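Alpha-1,4-endofucoidanase (Mariniflexile fucanivorans, PDB 6DLH) hydrolyses fucoidan internally as a retaining endo-acting enzyme of glycoside hydrolase family 107, with calcium-binding immunoglobulin-like domains following its catalytic domain. Local coordinates at residues Asp66-Val78 with Leu395-Asp409. Residues are numbered along the deposited sequence; the frame is centred on the assembly and turned at random.
With CA (calcium ion), chain H.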
ATOM      1  N   ASP A  66      -0.291   1.181  -9.617  1.00 29.63           N
ATOM      2  CA  ASP A  66      -0.406   1.540 -11.028  1.00 29.91           C
ATOM      3  C   ASP A  66      -1.499   0.762 -11.763  1.00 27.62           C
ATOM      4  O   ASP A  66      -2.182   1.323 -12.616  1.00 27.86           O
ATOM      5  CB  ASP A  66       0.943   1.492 -11.756  1.00 31.41           C
ATOM      6  CG  ASP A  66       1.907   2.520 -11.195  1.00 33.96           C
ATOM      7  OD1 ASP A  66       2.408   2.292 -10.074  1.00 36.46           O
ATOM      8  OD2 ASP A  66       2.114   3.558 -11.861  1.00 34.48           O
ATOM      9  N   ASP A  67      -1.643  -0.530 -11.461  1.00 27.73           N
ATOM     10  CA  ASP A  67      -2.676  -1.344 -12.087  1.00 27.83           C
ATOM     11  C   ASP A  67      -4.056  -0.794 -11.728  1.00 28.70           C
ATOM     12  O   ASP A  67      -4.934  -0.700 -12.588  1.00 29.89           O
ATOM     13  CB  ASP A  67      -2.525  -2.824 -11.726  1.00 28.95           C
ATOM     14  CG  ASP A  67      -1.365  -3.505 -12.436  1.00 30.98           C
ATOM     15  OD1 ASP A  67      -0.820  -2.903 -13.382  1.00 32.07           O
ATOM     16  OD2 ASP A  67      -1.020  -4.640 -12.045  1.00 33.67           O
ATOM     17  N   PHE A  68      -4.232  -0.430 -10.451  1.00 26.39           N
ATOM     18  CA  PHE A  68      -5.475   0.166  -9.994  1.00 24.71           C
ATOM     19  C   PHE A  68      -5.754   1.420 -10.819  1.00 24.40           C
ATOM     20  O   PHE A  68      -6.844   1.584 -11.361  1.00 22.90           O
ATOM     21  CB  PHE A  68      -5.446   0.411  -8.481  1.00 23.62           C
ATOM     22  CG  PHE A  68      -6.564   1.267  -7.926  1.00 24.07           C
ATOM     23  CD1 PHE A  68      -7.831   0.740  -7.710  1.00 23.83           C
ATOM     24  CD2 PHE A  68      -6.347   2.596  -7.595  1.00 24.43           C
ATOM     25  CE1 PHE A  68      -8.847   1.518  -7.177  1.00 24.60           C
ATOM     26  CE2 PHE A  68      -7.361   3.377  -7.055  1.00 24.87           C
ATOM     27  CZ  PHE A  68      -8.612   2.836  -6.844  1.00 24.69           C
ATOM     28  N   LEU A  69      -4.749   2.288 -10.938  1.00 25.04           N
ATOM     29  CA  LEU A  69      -4.944   3.562 -11.610  1.00 24.65           C
ATOM     30  C   LEU A  69      -5.273   3.351 -13.090  1.00 24.87           C
ATOM     31  O   LEU A  69      -6.070   4.111 -13.641  1.00 24.94           O
ATOM     32  CB  LEU A  69      -3.728   4.467 -11.393  1.00 24.63           C
ATOM     33  CG  LEU A  69      -3.543   4.975  -9.961  1.00 25.94           C
ATOM     34  CD1 LEU A  69      -2.376   5.950  -9.872  1.00 25.89           C
ATOM     35  CD2 LEU A  69      -4.817   5.616  -9.422  1.00 24.13           C
ATOM     36  N   THR A  70      -4.687   2.321 -13.717  1.00 23.70           N
ATOM     37  CA  THR A  70      -5.021   1.976 -15.095  1.00 24.06           C
ATOM     38  C   THR A  70      -6.503   1.618 -15.185  1.00 23.63           C
ATOM     39  O   THR A  70      -7.207   2.106 -16.064  1.00 24.55           O
ATOM     40  CB  THR A  70      -4.165   0.818 -15.632  1.00 24.01           C
ATOM     41  OG1 THR A  70      -2.849   1.352 -15.765  1.00 26.74           O
ATOM     42  CG2 THR A  70      -4.636   0.271 -16.969  1.00 23.11           C
ATOM     43  N   GLN A  71      -6.962   0.777 -14.254  1.00 23.56           N
ATOM     44  CA  GLN A  71      -8.335   0.302 -14.234  1.00 24.52           C
ATOM     45  C   GLN A  71      -9.331   1.457 -14.118  1.00 25.75           C
ATOM     46  O   GLN A  71     -10.437   1.348 -14.641  1.00 27.18           O
ATOM     47  CB  GLN A  71      -8.540  -0.719 -13.114  1.00 24.03           C
ATOM     48  CG  GLN A  71      -9.869  -1.460 -13.186  1.00 23.05           C
ATOM     49  CD  GLN A  71     -10.148  -2.224 -11.914  1.00 23.40           C
ATOM     50  OE1 GLN A  71      -9.760  -1.808 -10.823  1.00 22.88           O
ATOM     51  NE2 GLN A  71     -10.836  -3.350 -12.044  1.00 21.79           N
ATOM     52  N   ILE A  72      -8.956   2.555 -13.447  1.00 25.37           N
ATOM     53  CA  ILE A  72      -9.929   3.601 -13.162  1.00 25.96           C
ATOM     54  C   ILE A  72      -9.708   4.820 -14.059  1.00 28.07           C
ATOM     55  O   ILE A  72     -10.198   5.914 -13.756  1.00 25.49           O
ATOM     56  CB  ILE A  72      -9.967   3.957 -11.657  1.00 26.98           C
ATOM     57  CG1 ILE A  72      -8.650   4.574 -11.166  1.00 26.13           C
ATOM     58  CG2 ILE A  72     -10.389   2.750 -10.821  1.00 24.90           C
ATOM     59  CD1 ILE A  72      -8.814   5.475  -9.965  1.00 26.29           C
ATOM     60  N   LYS A  73      -9.006   4.614 -15.186  1.00 28.77           N
ATOM     61  CA  LYS A  73      -8.671   5.683 -16.116  1.00 31.05           C
ATOM     62  C   LYS A  73      -9.924   6.441 -16.541  1.00 29.66           C
ATOM     63  O   LYS A  73      -9.882   7.656 -16.698  1.00 29.12           O
ATOM     64  CB  LYS A  73      -7.998   5.128 -17.377  1.00 34.16           C
ATOM     65  CG  LYS A  73      -6.476   5.164 -17.390  1.00 38.67           C
ATOM     66  CD  LYS A  73      -5.883   4.473 -18.610  1.00 40.88           C
ATOM     67  CE  LYS A  73      -5.869   5.353 -19.840  1.00 45.58           C
ATOM     68  NZ  LYS A  73      -4.776   6.355 -19.778  1.00 53.24           N
ATOM     69  N   ASP A  74     -11.032   5.715 -16.711  1.00 30.29           N
ATOM     70  CA  ASP A  74     -12.260   6.267 -17.266  1.00 32.51           C
ATOM     71  C   ASP A  74     -13.091   6.994 -16.201  1.00 31.54           C
ATOM     72  O   ASP A  74     -14.119   7.584 -16.526  1.00 32.38           O
ATOM     73  CB  ASP A  74     -13.055   5.186 -18.004  1.00 35.46           C
ATOM     74  CG  ASP A  74     -14.056   5.738 -19.003  1.00 39.74           C
ATOM     75  OD1 ASP A  74     -13.821   6.840 -19.521  1.00 42.19           O
ATOM     76  OD2 ASP A  74     -15.070   5.064 -19.246  1.00 46.98           O
ATOM     77  N   ILE A  75     -12.640   6.980 -14.938  1.00 27.71           N
ATOM     78  CA  ILE A  75     -13.354   7.673 -13.872  1.00 25.92           C
ATOM     79  C   ILE A  75     -12.815   9.094 -13.720  1.00 25.94           C
ATOM     80  O   ILE A  75     -11.745   9.304 -13.159  1.00 26.47           O
ATOM     81  CB  ILE A  75     -13.305   6.886 -12.547  1.00 24.82           C
ATOM     82  CG1 ILE A  75     -13.730   5.425 -12.744  1.00 25.47           C
ATOM     83  CG2 ILE A  75     -14.168   7.593 -11.515  1.00 25.03           C
ATOM     84  CD1 ILE A  75     -13.603   4.556 -11.504  1.00 28.01           C
ATOM     85  N   ARG A  76     -13.583  10.079 -14.190  1.00 25.69           N
ATOM     86  CA  ARG A  76     -13.035  11.412 -14.381  1.00 26.10           C
ATOM     87  C   ARG A  76     -13.381  12.350 -13.224  1.00 27.08           C
ATOM     88  O   ARG A  76     -12.742  13.396 -13.111  1.00 24.76           O
ATOM     89  CB  ARG A  76     -13.474  11.974 -15.738  1.00 26.79           C
ATOM     90  CG  ARG A  76     -13.075  11.094 -16.916  1.00 27.54           C
ATOM     91  CD  ARG A  76     -11.632  11.358 -17.289  1.00 29.93           C
ATOM     92  NE  ARG A  76     -10.624  10.602 -16.573  1.00 29.92           N
ATOM     93  CZ  ARG A  76      -9.378  11.012 -16.340  1.00 29.25           C
ATOM     94  NH1 ARG A  76      -9.038  12.278 -16.500  1.00 27.85           N
ATOM     95  NH2 ARG A  76      -8.475  10.146 -15.923  1.00 27.73           N
ATOM     96  N   THR A  77     -14.380  11.986 -12.388  1.00 25.69           N
ATOM     97  CA  THR A  77     -14.885  12.898 -11.366  1.00 25.97           C
ATOM     98  C   THR A  77     -14.364  12.555  -9.976  1.00 25.61           C
ATOM     99  O   THR A  77     -14.580  13.323  -9.036  1.00 26.96           O
ATOM    100  CB  THR A  77     -16.417  13.016 -11.341  1.00 26.38           C
ATOM    101  OG1 THR A  77     -17.004  11.739 -11.079  1.00 24.48           O
ATOM    102  CG2 THR A  77     -16.977  13.613 -12.615  1.00 25.64           C
ATOM    103  N   VAL A  78     -13.679  11.415  -9.848  1.00 25.26           N
ATOM    104  CA  VAL A  78     -13.085  11.036  -8.575  1.00 24.86           C
ATOM    105  C   VAL A  78     -11.984  12.037  -8.208  1.00 25.46           C
ATOM    106  O   VAL A  78     -11.304  12.569  -9.080  1.00 24.24           O
ATOM    107  CB  VAL A  78     -12.574   9.583  -8.609  1.00 25.74           C
ATOM    108  CG1 VAL A  78     -11.542   9.353  -9.717  1.00 26.22           C
ATOM    109  CG2 VAL A  78     -12.034   9.149  -7.259  1.00 24.72           C
ATOM    110  N   LEU A 395      -4.783  -6.369  -6.679  1.00 27.75           N
ATOM    111  CA  LEU A 395      -4.997  -5.081  -6.047  1.00 26.26           C
ATOM    112  C   LEU A 395      -5.698  -4.136  -7.019  1.00 24.89           C
ATOM    113  O   LEU A 395      -5.316  -2.980  -7.165  1.00 23.82           O
ATOM    114  CB  LEU A 395      -3.652  -4.536  -5.550  1.00 26.28           C
ATOM    115  CG  LEU A 395      -2.918  -5.413  -4.532  1.00 26.24           C
ATOM    116  CD1 LEU A 395      -1.593  -4.779  -4.154  1.00 26.41           C
ATOM    117  CD2 LEU A 395      -3.762  -5.621  -3.281  1.00 26.09           C
ATOM    118  N   THR A 396      -6.736  -4.659  -7.680  1.00 25.59           N
ATOM    119  CA  THR A 396      -7.622  -3.870  -8.521  1.00 25.03           C
ATOM    120  C   THR A 396      -9.053  -4.097  -8.033  1.00 25.70           C
ATOM    121  O   THR A 396      -9.282  -5.016  -7.251  1.00 24.70           O
ATOM    122  CB  THR A 396      -7.420  -4.219 -10.002  1.00 24.71           C
ATOM    123  OG1 THR A 396      -7.612  -5.630 -10.141  1.00 24.55           O
ATOM    124  CG2 THR A 396      -6.055  -3.820 -10.525  1.00 21.83           C
ATOM    125  N   LEU A 397      -9.998  -3.262  -8.503  1.00 25.00           N
ATOM    126  CA  LEU A 397     -11.374  -3.264  -8.028  1.00 24.69           C
ATOM    127  C   LEU A 397     -12.068  -4.560  -8.435  1.00 25.18           C
ATOM    128  O   LEU A 397     -11.849  -5.081  -9.528  1.00 23.51           O
ATOM    129  CB  LEU A 397     -12.148  -2.084  -8.629  1.00 24.11           C
ATOM    130  CG  LEU A 397     -11.748  -0.675  -8.185  1.00 25.13           C
ATOM    131  CD1 LEU A 397     -12.541   0.359  -8.971  1.00 24.55           C
ATOM    132  CD2 LEU A 397     -11.961  -0.475  -6.691  1.00 23.63           C
ATOM    133  N   GLN A 398     -12.923  -5.051  -7.532  1.00 25.55           N
ATOM    134  CA  GLN A 398     -14.016  -5.935  -7.905  1.00 26.08           C
ATOM    135  C   GLN A 398     -14.760  -5.326  -9.092  1.00 25.46           C
ATOM    136  O   GLN A 398     -15.071  -4.131  -9.100  1.00 25.06           O
ATOM    137  CB  GLN A 398     -14.989  -6.099  -6.735  1.00 25.66           C
ATOM    138  CG  GLN A 398     -14.472  -7.018  -5.638  1.00 28.82           C
ATOM    139  CD  GLN A 398     -14.529  -8.478  -6.025  1.00 30.40           C
ATOM    140  OE1 GLN A 398     -14.951  -8.838  -7.125  1.00 31.79           O
ATOM    141  NE2 GLN A 398     -14.115  -9.336  -5.108  1.00 28.67           N
ATOM    142  N   PRO A 399     -15.060  -6.127 -10.139  1.00 25.14           N
ATOM    143  CA  PRO A 399     -15.782  -5.625 -11.305  1.00 23.94           C
ATOM    144  C   PRO A 399     -17.031  -4.829 -10.934  1.00 23.07           C
ATOM    145  O   PRO A 399     -17.308  -3.819 -11.572  1.00 23.28           O
ATOM    146  CB  PRO A 399     -16.122  -6.920 -12.063  1.00 24.74           C
ATOM    147  CG  PRO A 399     -14.963  -7.837 -11.733  1.00 24.37           C
ATOM    148  CD  PRO A 399     -14.689  -7.550 -10.270  1.00 25.10           C
ATOM    149  N   TYR A 400     -17.765  -5.254  -9.893  1.00 21.81           N
ATOM    150  CA  TYR A 400     -18.996  -4.551  -9.539  1.00 22.69           C
ATOM    151  C   TYR A 400     -18.708  -3.143  -9.023  1.00 22.71           C
ATOM    152  O   TYR A 400     -19.490  -2.220  -9.262  1.00 23.59           O
ATOM    153  CB  TYR A 400     -19.892  -5.340  -8.576  1.00 22.53           C
ATOM    154  CG  TYR A 400     -19.437  -5.357  -7.144  1.00 23.16           C
ATOM    155  CD1 TYR A 400     -19.630  -4.263  -6.308  1.00 23.73           C
ATOM    156  CD2 TYR A 400     -18.795  -6.471  -6.626  1.00 23.63           C
ATOM    157  CE1 TYR A 400     -19.178  -4.270  -4.995  1.00 23.39           C
ATOM    158  CE2 TYR A 400     -18.361  -6.500  -5.311  1.00 23.29           C
ATOM    159  CZ  TYR A 400     -18.564  -5.404  -4.494  1.00 23.21           C
ATOM    160  OH  TYR A 400     -18.137  -5.461  -3.204  1.00 24.06           O
ATOM    161  N   ALA A 401     -17.596  -2.984  -8.304  1.00 22.15           N
ATOM    162  CA  ALA A 401     -17.272  -1.691  -7.719  1.00 21.93           C
ATOM    163  C   ALA A 401     -16.962  -0.694  -8.832  1.00 21.83           C
ATOM    164  O   ALA A 401     -17.430   0.439  -8.779  1.00 23.08           O
ATOM    165  CB  ALA A 401     -16.135  -1.820  -6.731  1.00 21.00           C
ATOM    166  N   LEU A 402     -16.206  -1.142  -9.851  1.00 22.17           N
ATOM    167  CA  LEU A 402     -15.934  -0.349 -11.042  1.00 21.45           C
ATOM    168  C   LEU A 402     -17.253   0.025 -11.715  1.00 22.15           C
ATOM    169  O   LEU A 402     -17.476   1.194 -12.034  1.00 21.62           O
ATOM    170  CB  LEU A 402     -15.003  -1.119 -11.992  1.00 21.55           C
ATOM    171  CG  LEU A 402     -14.621  -0.389 -13.289  1.00 21.58           C
ATOM    172  CD1 LEU A 402     -13.864   0.898 -13.002  1.00 21.81           C
ATOM    173  CD2 LEU A 402     -13.784  -1.267 -14.201  1.00 21.15           C
ATOM    174  N   ASN A 403     -18.135  -0.970 -11.894  1.00 21.74           N
ATOM    175  CA  ASN A 403     -19.458  -0.763 -12.467  1.00 21.57           C
ATOM    176  C   ASN A 403     -20.162   0.402 -11.767  1.00 22.63           C
ATOM    177  O   ASN A 403     -20.574   1.367 -12.413  1.00 23.83           O
ATOM    178  CB  ASN A 403     -20.277  -2.055 -12.402  1.00 22.03           C
ATOM    179  CG  ASN A 403     -21.729  -1.872 -12.788  1.00 22.07           C
ATOM    180  OD1 ASN A 403     -22.038  -1.645 -13.954  1.00 21.48           O
ATOM    181  ND2 ASN A 403     -22.630  -1.997 -11.822  1.00 20.81           N
ATOM    182  N   GLN A 404     -20.259   0.329 -10.431  1.00 21.44           N
ATOM    183  CA  GLN A 404     -21.007   1.314  -9.663  1.00 21.42           C
ATOM    184  C   GLN A 404     -20.363   2.699  -9.764  1.00 21.75           C
ATOM    185  O   GLN A 404     -21.061   3.702  -9.928  1.00 22.17           O
ATOM    186  CB  GLN A 404     -21.190   0.842  -8.217  1.00 21.32           C
ATOM    187  CG  GLN A 404     -21.953  -0.475  -8.091  1.00 21.11           C
ATOM    188  CD  GLN A 404     -22.500  -0.708  -6.702  1.00 22.03           C
ATOM    189  OE1 GLN A 404     -21.813  -0.504  -5.695  1.00 21.91           O
ATOM    190  NE2 GLN A 404     -23.746  -1.156  -6.633  1.00 20.71           N
ATOM    191  N   PHE A 405     -19.028   2.739  -9.672  1.00 22.45           N
ATOM    192  CA  PHE A 405     -18.247   3.962  -9.779  1.00 22.68           C
ATOM    193  C   PHE A 405     -18.380   4.597 -11.163  1.00 23.09           C
ATOM    194  O   PHE A 405     -18.447   5.818 -11.280  1.00 23.17           O
ATOM    195  CB  PHE A 405     -16.795   3.718  -9.341  1.00 22.96           C
ATOM    196  CG  PHE A 405     -16.456   4.384  -8.033  1.00 22.08           C
ATOM    197  CD1 PHE A 405     -16.780   3.790  -6.826  1.00 22.44           C
ATOM    198  CD2 PHE A 405     -15.867   5.639  -8.008  1.00 22.60           C
ATOM    199  CE1 PHE A 405     -16.506   4.428  -5.622  1.00 22.07           C
ATOM    200  CE2 PHE A 405     -15.593   6.277  -6.805  1.00 22.98           C
ATOM    201  CZ  PHE A 405     -15.908   5.666  -5.610  1.00 21.62           C
ATOM    202  N   GLU A 406     -18.450   3.764 -12.209  1.00 24.50           N
ATOM    203  CA  GLU A 406     -18.619   4.260 -13.568  1.00 23.91           C
ATOM    204  C   GLU A 406     -20.004   4.886 -13.748  1.00 24.34           C
ATOM    205  O   GLU A 406     -20.120   5.966 -14.320  1.00 24.16           O
ATOM    206  CB  GLU A 406     -18.341   3.158 -14.593  1.00 25.21           C
ATOM    207  CG  GLU A 406     -16.863   2.849 -14.776  1.00 27.22           C
ATOM    208  CD  GLU A 406     -16.026   3.874 -15.523  1.00 29.15           C
ATOM    209  OE1 GLU A 406     -16.561   4.950 -15.870  1.00 31.13           O
ATOM    210  OE2 GLU A 406     -14.836   3.590 -15.764  1.00 30.16           O
ATOM    211  N   LEU A 407     -21.056   4.204 -13.264  1.00 24.01           N
ATOM    212  CA  LEU A 407     -22.400   4.762 -13.335  1.00 22.95           C
ATOM    213  C   LEU A 407     -22.439   6.097 -12.591  1.00 22.78           C
ATOM    214  O   LEU A 407     -22.961   7.079 -13.106  1.00 24.87           O
ATOM    215  CB  LEU A 407     -23.414   3.760 -12.765  1.00 21.85           C
ATOM    216  CG  LEU A 407     -23.601   2.482 -13.589  1.00 22.73           C
ATOM    217  CD1 LEU A 407     -24.434   1.451 -12.840  1.00 19.76           C
ATOM    218  CD2 LEU A 407     -24.209   2.783 -14.956  1.00 21.11           C
ATOM    219  N   THR A 408     -21.863   6.127 -11.383  1.00 22.36           N
ATOM    220  CA  THR A 408     -21.716   7.349 -10.608  1.00 22.42           C
ATOM    221  C   THR A 408     -21.018   8.439 -11.424  1.00 22.79           C
ATOM    222  O   THR A 408     -21.441   9.596 -11.399  1.00 22.96           O
ATOM    223  CB  THR A 408     -20.970   7.078  -9.294  1.00 22.65           C
ATOM    224  OG1 THR A 408     -21.715   6.109  -8.554  1.00 21.67           O
ATOM    225  CG2 THR A 408     -20.769   8.321  -8.456  1.00 21.75           C
ATOM    226  N   ASP A 409     -19.935   8.070 -12.123  1.00 23.11           N
ATOM    227  CA  ASP A 409     -19.138   9.039 -12.863  1.00 23.14           C
ATOM    228  C   ASP A 409     -19.998   9.698 -13.939  1.00 23.25           C
ATOM    229  O   ASP A 409     -19.980  10.915 -14.071  1.00 22.32           O
ATOM    230  CB  ASP A 409     -17.846   8.419 -13.412  1.00 24.86           C
ATOM    231  CG  ASP A 409     -16.767   9.425 -13.801  1.00 25.90           C
ATOM    232  OD1 ASP A 409     -16.367  10.233 -12.942  1.00 28.02           O
ATOM    233  OD2 ASP A 409     -16.304   9.372 -14.949  1.00 28.25           O
TER
HETATM  234 CA    CA H 807     -14.862  15.575  -8.253  1.00 28.93          CA
HETATM  235  O   HOH W   1      -2.820  -1.698  -8.427  1.00 28.85           O
HETATM  236  O   HOH W   2     -11.804   2.947 -16.273  1.00 26.80           O
HETATM  237  O   HOH W   3     -16.996  14.895  -7.276  1.00 23.92           O
HETATM  238  O   HOH W   4     -16.789  16.110  -9.913  1.00 27.24           O
HETATM  239  O   HOH W   5     -13.603  16.443 -10.053  1.00 25.89           O
HETATM  240  O   HOH W   6     -15.290  17.565  -7.199  1.00 47.33           O
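In the catalytic barrel of this family 107 enzyme, the short helix 66-71 packs mainly on the lead-in 395-397 and the loop after it, which leads to strand 80-84, runs along helix 399-415; Gln-71 and Asp-409 each grip the backbone of the partner segment. Gln-71 pairs with both backbone groups of Leu-397, just before the helix: Leu-397 N meets an in-plane lone pair of Gln-71 OE1 at 2.7 Å, while Gln-71 NE2 gives a nearly straight bond (172°) to Leu-397 O. The amide is thus held at both ends, its rotation fixed; the chain arrives there extended, with CG anti to the backbone N (chi1 -169°). An alanine at this position is likely to leave the peptide groups of Leu-397 without these two mates and open a gap beside Leu-402 CD2, which packs on Gln-71 CG.

Strand 46-49 is neighbour to 80-84 in the parallel sheet, and its Met-48 also touches Leu-397 and Phe-405. Leu-397 CD2 comes to the ring edge of Phe-68 at CE1 (3.7 Å), while its CD1 meets Ile-72 CG2, which lies above one face of that ring, offset toward its rim. Further along, Ile-75 CD1 touches both Leu-402 CD1 and Phe-405 CB, 3.9 Å from the latter.

At the far end the carboxylate of Asp-409 receives successive backbone N-H groups: Arg-76 N reaches OD2 at 2.9 Å, and Thr-77 N takes the syn lone pair of OD1. Thr-77 OG1 adds a very short bond to Asp-409 OD1, 2.5 Å. Thr-77 O binds the calcium ion at 2.4 Å, alongside Asp-79, so Asp-409 probably helps, from the second shell, to position this carbonyl ligand. One water joins Gln-71 O, Asp-74 N and Glu-406 OE2.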